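Local coordinates for putative citrate lyase (Ralstonia eutropha, PDB 3QQW), which probably acts as a magnesium-dependent lyase of the citrate lyase family, possibly cleaving citramalyl-CoA, on a TIM-barrel fold, at residues D54-A59 with T116-T121; R88-S93 with R98-I103; H149-T154 with R251-Y256; L173-M178 with V205-D210; N225-L230 with E234-D239. All coordinates share one frame; numbering follows the deposited sequence.

The chain folds as an eight-stranded parallel beta/alpha barrel, and all five contacts lie on its strands, the loops after them or the helices outside. Contacts 1 and 2 are neighbours, with centres 8 Å apart, joined by the salt bridge of Asp54 with Arg88, a predicted substrate-binding residue. Contact 3 crosses the barrel interior. It meets contact 1 where Lys119 N bonds Glu153 OE2 at 2.7 Å; Glu153 is predicted to bind both magnesium and substrate. Contacts 3 and 4 share the bond from Trp253 NE1 to Asp174 OD1, also 2.7 Å. Contact 5 lies away from the predicted site, with its centre about 22 Å from that of contact 1.

Contact 1: residues D54-A59 with T116-T121; sequences DCEDGA and TVPKAT
Glu56 reaches from the loop 54-59 to Pro118 and Lys119, just past the barrel strand 115-117. From CB, which points at the other segment, the chain runs to CG, and Glu56 CG packs on Pro118 CG at 3.6 Å. Glu56 and the proline run alongside each other, pointing opposite ways. The Glu56 chain then bends at chi2 (-125°), which lays the carboxylate along the proline ring, within reach of the lysine. CD stays near Pro118 CG, and Glu56 OE1 lies 3.7 Å from Pro118 CB. Glu56 OE2 goes to the lysine and forms a salt bridge with Lys119 NZ at 2.9 Å. The ammonium comes in on the syn side of OE2, 19° out of the carboxylate plane. Lys119 bends at chi4 (66°) to turn NZ toward the acid. At the root of the loop, Asp54 OD1 accepts from Asp57 N at 3.1 Å, an Asx motif, while OD2 pairs with Arg88. Lys119 NZ also bridges to Asp179, a predicted magnesium ligand. One ammonium thus joins the loop acid Glu56 to Asp179, linking the 54-59 loop electrostatically to the predicted metal site.

Contact 2: residues R88-S93 with R98-I103; sequences RIHDPS and RQDVDI
Asp100 OD2 takes two hydrogen bonds from one residue, His90. The ring donates from His90 ND1 to Asp100 OD2 at 2.5 Å. The backbone donates from His90 N to Asp100 OD2 at 2.9 Å. The ND1 bond uses the syn lone pair of OD2, and the oxygen lies only 9° out of the imidazole plane. The ring and carboxylate planes are turned by 30°. The backbone N approaches OD2 almost end-on to its C-O bond. Both bonds are fairly straight. The ND1 bond and the stack on His94 limit the rotation of the ring; the backbone bond holds the carboxylate oxygen in place. The His90 torsion sets CG beside its own backbone N (chi1 -72°), and this brings ND1 and N to the same acceptor. The contact ties the loop after barrel strand 85-88 to helix 97-107, the next helix of the beta/alpha barrel. The strand ends at Arg88, a predicted substrate-binding residue, whose CB is directed away from the helix. Next to the polar pair, Ile89 CB and CG2 lie against Asp100 CB, each at 3.8 Å. Ile89 CD1 reaches Val101 CG2 at 3.7 Å. All four residues are buried. Further along the loop, Asp91 OD2 accepts from Ser93 N, closing an Asx turn, and its syn lone pair takes a hydrogen bond from Ser93 OG.

Contact 3: residues H149-T154 with R251-Y256; sequences HVLIET and RMWSIY
Leu151 and Trp253 meet across the inside of the barrel. The leucine methyls sit against the benzo end of the indole: Leu151 CD2 is 3.6 Å from Trp253 CH2, and CD1 is 3.8 Å from the same atom. CD2 comes to the ring edge, near its plane. The unusual first torsion of Leu151 (chi1 -96°) accompanies this reach of its end toward the tryptophan. One layer along, His149 CE1 lies 3.5 Å from Arg251 NH2. The guanidinium nitrogen is at the edge of the imidazole, and the two planes are 88° apart. The arginine arrives as an extended chain from CG to NE. Outside partners set these groups in place. Trp253 NE1 bonds to Asp174 OD1, which fixes the turn of the indole. His149 NE2 bonds to Glu171, and its ring stacks on Tyr114. Arg251 NH2 makes salt bridges to Glu26 and Asp50, two acids that would offset its charge beside the histidine. The backbones stay well apart, with CA atoms 11.7 Å from each other at Leu151 and Trp253. Side chains of two non-adjacent strands filling the middle in layers are characteristic of a TIM-barrel core, here just before Glu153, a predicted magnesium and substrate residue, in the chain.

Contact 4: residues L173-M178 with V205-D210; sequences LDFGLM and VRAKAD
The Phe175 ring carries the aliphatic chain of Lys208 on one face. Lys208 CG stands over the ring centre, 3.8 Å from the centroid of Phe175 and 12° off the normal, a CH-pi contact. Farther out, Lys208 CE lies 3.7 Å from Phe175 CE2, and the two side chains cross at about a right angle. Ala207 CB approaches obliquely and is 3.7 Å from Phe175 CE1. The phenyl group is sent out to the helix by a first torsion that places CG opposite the backbone N (chi1 -169°). The lysine runs straight beyond CG, and this carries NZ past the ring. There NZ hydrogen-bonds the carbonyl of Gln198 and His224 NE2. The contact packs strand 170-175 of the barrel against helix 202-217 on its outside, and Met211 of that helix also touches Phe175. On the same helix, Arg206 pairs with Asp210 of one neighbouring subunit, and Asp210 with Arg206 of another, both as salt bridges between chains. The chemistry is mainly apolar: lysine methylenes cover one face of the ring and the alanine methyl meets it obliquely. The lysine serves both sides of this, with its carbons on the ring and its nitrogen on polar partners.

Contact 5: residues N225-L230 with E234-D239; sequences NVCLNL and EVIASD
Cys227 turns its sulfur into the helix 233-247. Its SG lies opposite the backbone N (chi1 177°), which brings Cys227 SG 3.9 Å from Ile236 CA and 4.0 Å from Val235 CG1. Asp239 OD2 is also close to Cys227 SG, at 3.3 Å. The other oxygen of this carboxylate, OD1, bonds to Ser195 OG. Asn229 takes the same kind of first torsion as the cysteine (chi1 -164°). Asn229 CB rests on Val235 CG1 at 3.7 Å, and Asn229 ND2 lies over the valine at 3.9 Å from Val235 CG2. The two side chains cross at about a right angle. The amide oxygen OD1 accepts from Asp232 N, which holds the amide beside the start of the helix. Asn229 N makes a weak bond back to Cys227 SG. Ile236 lies between the loop and Pro262 and Ile263 of the next helix. Ile236 CG1 is 3.3 Å from Asn229 O, and Ile236 CD1 reaches on to Leu230 O at 3.9 Å. Together these contacts fold the loop after strand 221-224 back on the first turns of the helix that follows it, a beta-to-alpha connection of the TIM barrel, away from the predicted metal site.

Contact 1: residues D54-A59 with T116-T121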
# COMPACT_ATOMS: atom_id res chain seq x y z
N ASP C 54 -5.94 -23.82 21.78
CA ASP C 54 -5.68 -22.47 22.21
C ASP C 54 -5.15 -22.41 23.65
O ASP C 54 -5.85 -22.80 24.54
CB ASP C 54 -6.96 -21.66 22.06
CG ASP C 54 -6.70 -20.17 21.93
OD1 ASP C 54 -5.54 -19.74 22.17
OD2 ASP C 54 -7.65 -19.44 21.59
N CYS C 55 -3.90 -21.94 23.85
CA CYS C 55 -3.31 -21.73 25.19
C CYS C 55 -3.57 -20.31 25.55
O CYS C 55 -4.19 -20.07 26.59
CB CYS C 55 -1.82 -22.05 25.23
SG CYS C 55 -1.44 -23.82 25.24
N GLU C 56 -3.18 -19.39 24.63
CA GLU C 56 -3.32 -17.93 24.66
C GLU C 56 -4.63 -17.48 25.29
O GLU C 56 -4.60 -16.74 26.28
CB GLU C 56 -3.19 -17.34 23.25
CG GLU C 56 -2.58 -15.95 23.25
CD GLU C 56 -3.37 -14.85 22.58
OE1 GLU C 56 -3.97 -15.10 21.51
OE2 GLU C 56 -3.33 -13.71 23.10
N ASP C 57 -5.78 -17.93 24.73
CA ASP C 57 -7.11 -17.60 25.25
C ASP C 57 -7.59 -18.68 26.23
O ASP C 57 -8.24 -18.33 27.23
CB ASP C 57 -8.15 -17.40 24.12
CG ASP C 57 -8.03 -16.13 23.28
OD1 ASP C 57 -7.22 -15.24 23.64
OD2 ASP C 57 -8.76 -16.02 22.27
N GLY C 58 -7.26 -19.95 25.95
CA GLY C 58 -7.67 -21.10 26.75
C GLY C 58 -7.25 -21.10 28.21
O GLY C 58 -8.09 -21.30 29.10
N ALA C 59 -5.94 -20.85 28.46
CA ALA C 59 -5.32 -20.88 29.79
C ALA C 59 -5.83 -19.78 30.74
O ALA C 59 -5.92 -18.61 30.35
CB ALA C 59 -3.80 -20.77 29.66
N THR C 116 1.16 -21.55 16.72
CA THR C 116 0.59 -20.25 16.39
C THR C 116 1.16 -19.26 17.40
O THR C 116 1.05 -19.45 18.62
CB THR C 116 -0.91 -20.33 16.34
OG1 THR C 116 -1.27 -21.24 15.31
CG2 THR C 116 -1.54 -18.98 16.05
N VAL C 117 1.84 -18.22 16.88
CA VAL C 117 2.49 -17.18 17.67
C VAL C 117 1.64 -15.90 17.57
O VAL C 117 1.51 -15.31 16.48
CB VAL C 117 3.96 -16.96 17.21
CG1 VAL C 117 4.65 -15.88 18.03
CG2 VAL C 117 4.74 -18.25 17.22
N PRO C 118 1.11 -15.42 18.70
CA PRO C 118 0.24 -14.24 18.64
C PRO C 118 0.90 -12.93 19.06
O PRO C 118 1.92 -12.93 19.75
CB PRO C 118 -0.85 -14.59 19.66
CG PRO C 118 -0.11 -15.36 20.70
CD PRO C 118 1.10 -16.01 20.05
N LYS C 119 0.26 -11.81 18.69
CA LYS C 119 0.56 -10.47 19.16
C LYS C 119 2.04 -10.04 19.12
O LYS C 119 2.44 -9.22 19.96
CB LYS C 119 0.05 -10.34 20.61
CG LYS C 119 -1.38 -9.85 20.74
CD LYS C 119 -1.97 -10.30 22.09
CE LYS C 119 -3.48 -10.48 22.06
NZ LYS C 119 -3.90 -11.60 21.18
N ALA C 120 2.84 -10.53 18.16
CA ALA C 120 4.22 -10.04 18.07
C ALA C 120 4.17 -8.60 17.60
O ALA C 120 3.27 -8.25 16.82
CB ALA C 120 5.05 -10.88 17.12
N THR C 121 5.03 -7.75 18.15
CA THR C 121 5.02 -6.32 17.84
C THR C 121 6.14 -5.95 16.88
O THR C 121 6.23 -4.80 16.46
CB THR C 121 5.09 -5.49 19.11
OG1 THR C 121 6.27 -5.85 19.84
CG2 THR C 121 3.85 -5.66 19.97

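Contact 2: residues R88-S93 with R98-I103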
# COMPACT_ATOMS: atom_id res chain seq x y z
N ARG C 88 -1.77 -22.66 19.95
CA ARG C 88 -1.47 -21.24 20.02
C ARG C 88 -0.89 -21.02 21.40
O ARG C 88 -1.57 -21.23 22.39
CB ARG C 88 -2.68 -20.31 19.74
CG ARG C 88 -2.31 -18.86 20.08
CD ARG C 88 -3.19 -17.76 19.56
NE ARG C 88 -4.58 -17.88 19.97
CZ ARG C 88 -5.56 -17.07 19.54
NH1 ARG C 88 -5.29 -16.04 18.74
NH2 ARG C 88 -6.82 -17.27 19.94
N ILE C 89 0.37 -20.60 21.46
CA ILE C 89 1.07 -20.28 22.69
C ILE C 89 0.77 -18.82 23.03
O ILE C 89 0.14 -18.14 22.25
CB ILE C 89 2.60 -20.57 22.48
CG1 ILE C 89 3.23 -19.60 21.41
CG2 ILE C 89 2.81 -22.07 22.10
CD1 ILE C 89 4.75 -19.57 21.32
N HIS C 90 1.24 -18.34 24.16
CA HIS C 90 1.10 -16.96 24.59
C HIS C 90 2.02 -16.03 23.75
O HIS C 90 2.96 -16.50 23.11
CB HIS C 90 1.42 -16.85 26.10
CG HIS C 90 0.34 -17.45 26.96
ND1 HIS C 90 0.36 -18.80 27.32
CD2 HIS C 90 -0.77 -16.88 27.49
CE1 HIS C 90 -0.72 -18.99 28.06
NE2 HIS C 90 -1.42 -17.86 28.20
N ASP C 91 1.74 -14.71 23.75
CA ASP C 91 2.49 -13.76 22.96
C ASP C 91 3.96 -13.59 23.43
O ASP C 91 4.27 -13.94 24.58
CB ASP C 91 1.75 -12.42 22.91
CG ASP C 91 1.77 -11.66 24.19
OD1 ASP C 91 0.84 -11.83 24.99
OD2 ASP C 91 2.72 -10.88 24.38
N PRO C 92 4.87 -13.04 22.58
CA PRO C 92 6.29 -12.94 22.97
C PRO C 92 6.59 -12.08 24.20
O PRO C 92 7.71 -12.14 24.72
CB PRO C 92 6.94 -12.32 21.73
CG PRO C 92 6.05 -12.70 20.58
CD PRO C 92 4.67 -12.62 21.17
N SER C 93 5.62 -11.29 24.67
CA SER C 93 5.81 -10.43 25.84
C SER C 93 5.28 -11.11 27.09
O SER C 93 5.57 -10.67 28.20
CB SER C 93 5.14 -9.07 25.63
OG SER C 93 3.74 -9.10 25.87
N ARG C 98 7.66 -19.29 26.53
CA ARG C 98 8.76 -20.28 26.45
C ARG C 98 8.35 -21.59 27.11
O ARG C 98 8.59 -22.66 26.55
CB ARG C 98 10.04 -19.74 27.10
CG ARG C 98 10.73 -18.71 26.26
CD ARG C 98 11.98 -18.22 26.95
NE ARG C 98 12.93 -17.69 25.98
CZ ARG C 98 13.07 -16.40 25.70
NH1 ARG C 98 12.33 -15.49 26.34
NH2 ARG C 98 13.95 -16.00 24.79
N GLN C 99 7.68 -21.48 28.27
CA GLN C 99 7.14 -22.62 29.03
C GLN C 99 6.11 -23.37 28.18
O GLN C 99 6.14 -24.60 28.15
CB GLN C 99 6.54 -22.14 30.35
CG GLN C 99 6.03 -23.26 31.25
CD GLN C 99 5.45 -22.71 32.52
OE1 GLN C 99 4.27 -22.37 32.59
NE2 GLN C 99 6.29 -22.60 33.54
N ASP C 100 5.23 -22.65 27.45
CA ASP C 100 4.25 -23.26 26.53
C ASP C 100 4.98 -24.08 25.48
O ASP C 100 4.58 -25.19 25.21
CB ASP C 100 3.38 -22.21 25.82
CG ASP C 100 2.43 -21.37 26.65
OD1 ASP C 100 2.05 -21.82 27.76
OD2 ASP C 100 2.03 -20.29 26.17
N VAL C 101 6.05 -23.52 24.91
CA VAL C 101 6.88 -24.17 23.88
C VAL C 101 7.53 -25.41 24.49
O VAL C 101 7.37 -26.50 23.93
CB VAL C 101 7.89 -23.19 23.24
CG1 VAL C 101 8.89 -23.93 22.35
CG2 VAL C 101 7.17 -22.10 22.45
N ASP C 102 8.21 -25.26 25.65
CA ASP C 102 8.84 -26.39 26.33
C ASP C 102 7.87 -27.55 26.54
O ASP C 102 8.12 -28.66 26.09
CB ASP C 102 9.41 -25.97 27.70
CG ASP C 102 10.47 -24.91 27.67
OD1 ASP C 102 11.02 -24.65 26.57
OD2 ASP C 102 10.73 -24.31 28.74
N ILE C 103 6.72 -27.27 27.17
CA ILE C 103 5.71 -28.29 27.50
C ILE C 103 5.10 -28.93 26.25
O ILE C 103 5.02 -30.15 26.18
CB ILE C 103 4.61 -27.71 28.45
CG1 ILE C 103 5.21 -27.29 29.82
CG2 ILE C 103 3.48 -28.71 28.63
CD1 ILE C 103 4.28 -26.40 30.64

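Contact 3: residues H149-T154 with R251-Y256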
# COMPACT_ATOMS: atom_id res chain seq x y z
N HIS C 149 2.87 -20.45 12.56
CA HIS C 149 1.77 -19.59 12.12
C HIS C 149 1.94 -18.30 12.89
O HIS C 149 2.00 -18.33 14.12
CB HIS C 149 0.40 -20.21 12.39
CG HIS C 149 0.10 -21.47 11.62
ND1 HIS C 149 -1.19 -21.97 11.56
CD2 HIS C 149 0.93 -22.29 10.93
CE1 HIS C 149 -1.11 -23.08 10.85
NE2 HIS C 149 0.15 -23.32 10.44
N VAL C 150 2.10 -17.19 12.18
CA VAL C 150 2.35 -15.91 12.85
C VAL C 150 1.16 -14.98 12.68
O VAL C 150 0.72 -14.71 11.56
CB VAL C 150 3.67 -15.26 12.33
CG1 VAL C 150 3.94 -13.92 13.00
CG2 VAL C 150 4.85 -16.19 12.55
N LEU C 151 0.65 -14.49 13.80
CA LEU C 151 -0.42 -13.49 13.78
C LEU C 151 0.14 -12.13 13.42
O LEU C 151 1.15 -11.70 14.00
CB LEU C 151 -1.11 -13.39 15.14
CG LEU C 151 -2.41 -14.18 15.40
CD1 LEU C 151 -3.52 -13.81 14.45
CD2 LEU C 151 -2.16 -15.63 15.44
N ILE C 152 -0.50 -11.46 12.46
CA ILE C 152 -0.22 -10.08 12.07
C ILE C 152 -1.39 -9.31 12.62
O ILE C 152 -2.48 -9.36 12.04
CB ILE C 152 0.04 -9.91 10.55
CG1 ILE C 152 1.17 -10.88 10.06
CG2 ILE C 152 0.33 -8.43 10.20
CD1 ILE C 152 2.59 -10.75 10.74
N GLU C 153 -1.23 -8.76 13.84
CA GLU C 153 -2.34 -8.10 14.53
C GLU C 153 -1.89 -6.87 15.33
O GLU C 153 -2.60 -6.42 16.24
CB GLU C 153 -3.07 -9.10 15.43
CG GLU C 153 -2.24 -9.80 16.49
CD GLU C 153 -2.95 -10.96 17.17
OE1 GLU C 153 -4.18 -11.10 16.98
OE2 GLU C 153 -2.28 -11.74 17.88
N THR C 154 -0.71 -6.34 15.01
CA THR C 154 -0.17 -5.15 15.65
C THR C 154 0.37 -4.21 14.59
O THR C 154 0.60 -4.64 13.46
CB THR C 154 0.91 -5.49 16.68
OG1 THR C 154 2.06 -6.00 16.02
CG2 THR C 154 0.43 -6.45 17.75
N ARG C 251 -7.04 -19.55 3.58
CA ARG C 251 -7.40 -20.21 4.83
C ARG C 251 -8.19 -19.22 5.68
O ARG C 251 -8.11 -18.01 5.47
CB ARG C 251 -6.12 -20.65 5.54
CG ARG C 251 -6.25 -21.54 6.75
CD ARG C 251 -4.86 -22.10 6.96
NE ARG C 251 -4.63 -22.66 8.28
CZ ARG C 251 -4.49 -23.95 8.53
NH1 ARG C 251 -4.64 -24.84 7.55
NH2 ARG C 251 -4.20 -24.38 9.75
N MSE C 252 -8.97 -19.74 6.63
CA MSE C 252 -9.75 -18.93 7.55
C MSE C 252 -9.97 -19.66 8.82
O MSE C 252 -10.26 -20.86 8.81
CB MSE C 252 -11.09 -18.56 6.92
CG MSE C 252 -11.80 -17.45 7.65
SE MSE C 252 -13.28 -16.86 6.61
CE MSE C 252 -14.44 -16.27 8.05
N TRP C 253 -9.92 -18.92 9.93
CA TRP C 253 -10.17 -19.44 11.26
C TRP C 253 -11.64 -19.75 11.49
O TRP C 253 -12.52 -19.09 10.93
CB TRP C 253 -9.69 -18.43 12.31
CG TRP C 253 -8.21 -18.34 12.49
CD1 TRP C 253 -7.24 -18.80 11.64
CD2 TRP C 253 -7.52 -17.72 13.58
NE1 TRP C 253 -5.99 -18.53 12.15
CE2 TRP C 253 -6.14 -17.88 13.36
CE3 TRP C 253 -7.95 -17.12 14.79
CZ2 TRP C 253 -5.17 -17.40 14.26
CZ3 TRP C 253 -6.99 -16.67 15.69
CH2 TRP C 253 -5.62 -16.78 15.40
N SER C 254 -11.90 -20.70 12.37
CA SER C 254 -13.23 -21.09 12.82
C SER C 254 -13.25 -21.11 14.35
O SER C 254 -12.28 -21.58 14.96
CB SER C 254 -13.59 -22.46 12.26
OG SER C 254 -14.71 -22.99 12.94
N ILE C 255 -14.33 -20.64 14.95
CA ILE C 255 -14.48 -20.65 16.42
C ILE C 255 -15.71 -21.46 16.82
O ILE C 255 -15.93 -21.69 18.01
CB ILE C 255 -14.48 -19.25 17.06
CG1 ILE C 255 -15.42 -18.27 16.31
CG2 ILE C 255 -13.05 -18.76 17.22
CD1 ILE C 255 -15.75 -16.96 17.04
N TYR C 256 -16.51 -21.90 15.85
CA TYR C 256 -17.70 -22.71 16.09
C TYR C 256 -17.79 -23.79 15.00
O TYR C 256 -17.56 -23.49 13.83
CB TYR C 256 -18.97 -21.84 16.17
CG TYR C 256 -20.11 -22.55 16.85
CD1 TYR C 256 -20.13 -22.73 18.23
CD2 TYR C 256 -21.16 -23.10 16.10
CE1 TYR C 256 -21.16 -23.41 18.86
CE2 TYR C 256 -22.19 -23.80 16.72
CZ TYR C 256 -22.20 -23.94 18.10
OH TYR C 256 -23.21 -24.60 18.76

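Contact 4: residues L173-M178 with V205-D210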
# COMPACT_ATOMS: atom_id res chain seq x y z
N LEU C 173 0.53 -16.82 7.76
CA LEU C 173 0.39 -15.47 8.30
C LEU C 173 -1.08 -15.32 8.59
O LEU C 173 -1.91 -15.47 7.69
CB LEU C 173 0.92 -14.35 7.41
CG LEU C 173 2.43 -14.32 7.11
CD1 LEU C 173 2.78 -13.06 6.34
CD2 LEU C 173 3.27 -14.38 8.41
N ASP C 174 -1.43 -15.12 9.87
CA ASP C 174 -2.82 -14.99 10.30
C ASP C 174 -3.19 -13.56 10.48
O ASP C 174 -2.48 -12.83 11.17
CB ASP C 174 -3.02 -15.74 11.64
CG ASP C 174 -2.90 -17.23 11.58
OD1 ASP C 174 -3.71 -17.85 10.90
OD2 ASP C 174 -2.04 -17.78 12.30
N PHE C 175 -4.32 -13.15 9.95
CA PHE C 175 -4.77 -11.76 10.17
C PHE C 175 -5.62 -11.69 11.45
O PHE C 175 -6.66 -12.32 11.55
CB PHE C 175 -5.55 -11.22 8.98
CG PHE C 175 -5.76 -9.74 9.13
CD1 PHE C 175 -4.69 -8.85 9.00
CD2 PHE C 175 -7.01 -9.23 9.47
CE1 PHE C 175 -4.87 -7.48 9.20
CE2 PHE C 175 -7.19 -7.86 9.66
CZ PHE C 175 -6.12 -6.99 9.52
N GLY C 176 -5.13 -10.93 12.43
CA GLY C 176 -5.82 -10.74 13.70
C GLY C 176 -6.52 -9.40 13.69
O GLY C 176 -5.95 -8.39 14.10
N LEU C 177 -7.77 -9.38 13.18
CA LEU C 177 -8.59 -8.18 13.02
C LEU C 177 -8.84 -7.46 14.36
O LEU C 177 -8.58 -6.25 14.46
CB LEU C 177 -9.94 -8.55 12.34
CG LEU C 177 -10.99 -7.44 12.23
CD1 LEU C 177 -10.53 -6.33 11.26
CD2 LEU C 177 -12.31 -8.01 11.82
N MSE C 178 -9.36 -8.19 15.36
CA MSE C 178 -9.73 -7.62 16.65
C MSE C 178 -8.57 -6.91 17.35
O MSE C 178 -8.74 -5.75 17.73
CB MSE C 178 -10.33 -8.67 17.56
CG MSE C 178 -11.07 -8.04 18.71
SE MSE C 178 -12.03 -9.29 19.76
CE MSE C 178 -13.77 -8.30 19.77
N VAL C 205 -8.33 -2.76 4.64
CA VAL C 205 -8.04 -3.20 3.26
C VAL C 205 -6.53 -3.22 3.11
O VAL C 205 -5.99 -4.22 2.67
CB VAL C 205 -8.72 -2.30 2.18
CG1 VAL C 205 -8.26 -2.68 0.78
CG2 VAL C 205 -10.23 -2.40 2.26
N ARG C 206 -5.87 -2.13 3.54
CA ARG C 206 -4.43 -1.92 3.49
C ARG C 206 -3.70 -3.01 4.27
O ARG C 206 -2.78 -3.63 3.74
CB ARG C 206 -4.10 -0.52 4.02
CG ARG C 206 -2.63 -0.22 4.09
CD ARG C 206 -2.36 1.06 4.84
NE ARG C 206 -0.92 1.33 4.87
CZ ARG C 206 -0.07 0.80 5.74
NH1 ARG C 206 -0.51 -0.01 6.70
NH2 ARG C 206 1.21 1.10 5.69
N ALA C 207 -4.11 -3.26 5.51
CA ALA C 207 -3.51 -4.25 6.38
C ALA C 207 -3.67 -5.67 5.80
O ALA C 207 -2.69 -6.39 5.64
CB ALA C 207 -4.16 -4.17 7.75
N LYS C 208 -4.91 -6.05 5.42
CA LYS C 208 -5.20 -7.37 4.84
C LYS C 208 -4.41 -7.59 3.53
O LYS C 208 -3.77 -8.63 3.36
CB LYS C 208 -6.70 -7.55 4.61
CG LYS C 208 -7.45 -7.77 5.89
CD LYS C 208 -8.92 -8.07 5.62
CE LYS C 208 -9.65 -8.36 6.91
NZ LYS C 208 -11.11 -8.53 6.66
N ALA C 209 -4.47 -6.60 2.61
CA ALA C 209 -3.78 -6.70 1.33
C ALA C 209 -2.25 -6.79 1.53
O ALA C 209 -1.63 -7.62 0.86
CB ALA C 209 -4.15 -5.53 0.42
N ASP C 210 -1.67 -6.02 2.49
CA ASP C 210 -0.23 -6.08 2.76
C ASP C 210 0.19 -7.44 3.25
O ASP C 210 1.21 -7.97 2.79
CB ASP C 210 0.21 -5.04 3.79
CG ASP C 210 0.54 -3.69 3.20
OD1 ASP C 210 0.39 -3.52 1.98
OD2 ASP C 210 0.96 -2.80 3.97

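Contact 5: residues N225-L230 with E234-D239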
# COMPACT_ATOMS: atom_id res chain seq x y z
N ASN C 225 -9.22 -13.91 9.48
CA ASN C 225 -9.85 -13.88 10.81
C ASN C 225 -11.24 -14.55 10.74
O ASN C 225 -11.78 -14.73 9.65
CB ASN C 225 -9.98 -12.42 11.31
CG ASN C 225 -10.48 -11.49 10.23
OD1 ASN C 225 -9.75 -11.17 9.28
ND2 ASN C 225 -11.72 -11.06 10.32
N VAL C 226 -11.80 -14.91 11.90
CA VAL C 226 -13.10 -15.58 12.03
C VAL C 226 -14.27 -14.72 11.53
O VAL C 226 -14.18 -13.48 11.42
CB VAL C 226 -13.37 -15.98 13.52
CG1 VAL C 226 -12.33 -16.98 14.04
CG2 VAL C 226 -13.43 -14.75 14.43
N CYS C 227 -15.39 -15.39 11.30
CA CYS C 227 -16.66 -14.73 11.07
C CYS C 227 -17.32 -14.66 12.45
O CYS C 227 -17.27 -15.64 13.20
CB CYS C 227 -17.52 -15.48 10.05
SG CYS C 227 -19.16 -14.73 9.80
N LEU C 228 -17.87 -13.51 12.82
CA LEU C 228 -18.47 -13.36 14.15
C LEU C 228 -19.88 -14.02 14.23
O LEU C 228 -20.37 -14.30 15.33
CB LEU C 228 -18.49 -11.88 14.60
CG LEU C 228 -17.08 -11.30 14.83
CD1 LEU C 228 -17.12 -9.83 15.01
CD2 LEU C 228 -16.35 -11.98 16.01
N ASN C 229 -20.46 -14.34 13.06
CA ASN C 229 -21.70 -15.09 12.96
C ASN C 229 -21.33 -16.56 13.09
O ASN C 229 -20.61 -17.10 12.25
CB ASN C 229 -22.42 -14.79 11.65
CG ASN C 229 -23.85 -15.25 11.68
OD1 ASN C 229 -24.15 -16.40 12.02
ND2 ASN C 229 -24.76 -14.34 11.33
N LEU C 230 -21.76 -17.19 14.17
CA LEU C 230 -21.38 -18.55 14.52
C LEU C 230 -22.13 -19.65 13.81
O LEU C 230 -21.55 -20.72 13.63
CB LEU C 230 -21.52 -18.76 16.04
CG LEU C 230 -20.64 -17.88 16.95
CD1 LEU C 230 -20.79 -18.28 18.40
CD2 LEU C 230 -19.19 -17.96 16.56
N GLU C 234 -24.69 -18.97 5.32
CA GLU C 234 -24.64 -18.00 4.22
C GLU C 234 -23.73 -16.80 4.54
O GLU C 234 -23.04 -16.33 3.63
CB GLU C 234 -26.05 -17.52 3.86
CG GLU C 234 -26.83 -18.53 3.05
CD GLU C 234 -28.15 -18.05 2.48
OE1 GLU C 234 -29.02 -17.61 3.27
OE2 GLU C 234 -28.32 -18.14 1.24
N VAL C 235 -23.74 -16.33 5.80
CA VAL C 235 -22.93 -15.20 6.28
C VAL C 235 -21.45 -15.63 6.39
O VAL C 235 -20.55 -14.86 6.02
CB VAL C 235 -23.47 -14.62 7.62
CG1 VAL C 235 -22.58 -13.49 8.14
CG2 VAL C 235 -24.90 -14.14 7.48
N ILE C 236 -21.22 -16.87 6.89
CA ILE C 236 -19.88 -17.44 7.04
C ILE C 236 -19.27 -17.62 5.62
O ILE C 236 -18.15 -17.14 5.37
CB ILE C 236 -19.86 -18.76 7.88
CG1 ILE C 236 -20.54 -18.57 9.25
CG2 ILE C 236 -18.42 -19.28 8.04
CD1 ILE C 236 -21.17 -19.83 9.87
N ALA C 237 -20.05 -18.24 4.70
CA ALA C 237 -19.63 -18.47 3.32
C ALA C 237 -19.28 -17.15 2.62
O ALA C 237 -18.26 -17.08 1.93
CB ALA C 237 -20.70 -19.20 2.56
N SER C 238 -20.10 -16.11 2.85
CA SER C 238 -19.91 -14.78 2.28
C SER C 238 -18.56 -14.17 2.71
O SER C 238 -17.84 -13.67 1.85
CB SER C 238 -21.07 -13.86 2.66
OG SER C 238 -20.82 -12.56 2.14
N ASP C 239 -18.22 -14.24 4.00
CA ASP C 239 -16.94 -13.76 4.53
C ASP C 239 -15.76 -14.54 3.93
O ASP C 239 -14.80 -13.93 3.46
CB ASP C 239 -16.91 -13.85 6.07
CG ASP C 239 -17.58 -12.70 6.79
OD1 ASP C 239 -18.28 -11.90 6.11
OD2 ASP C 239 -17.42 -12.59 8.02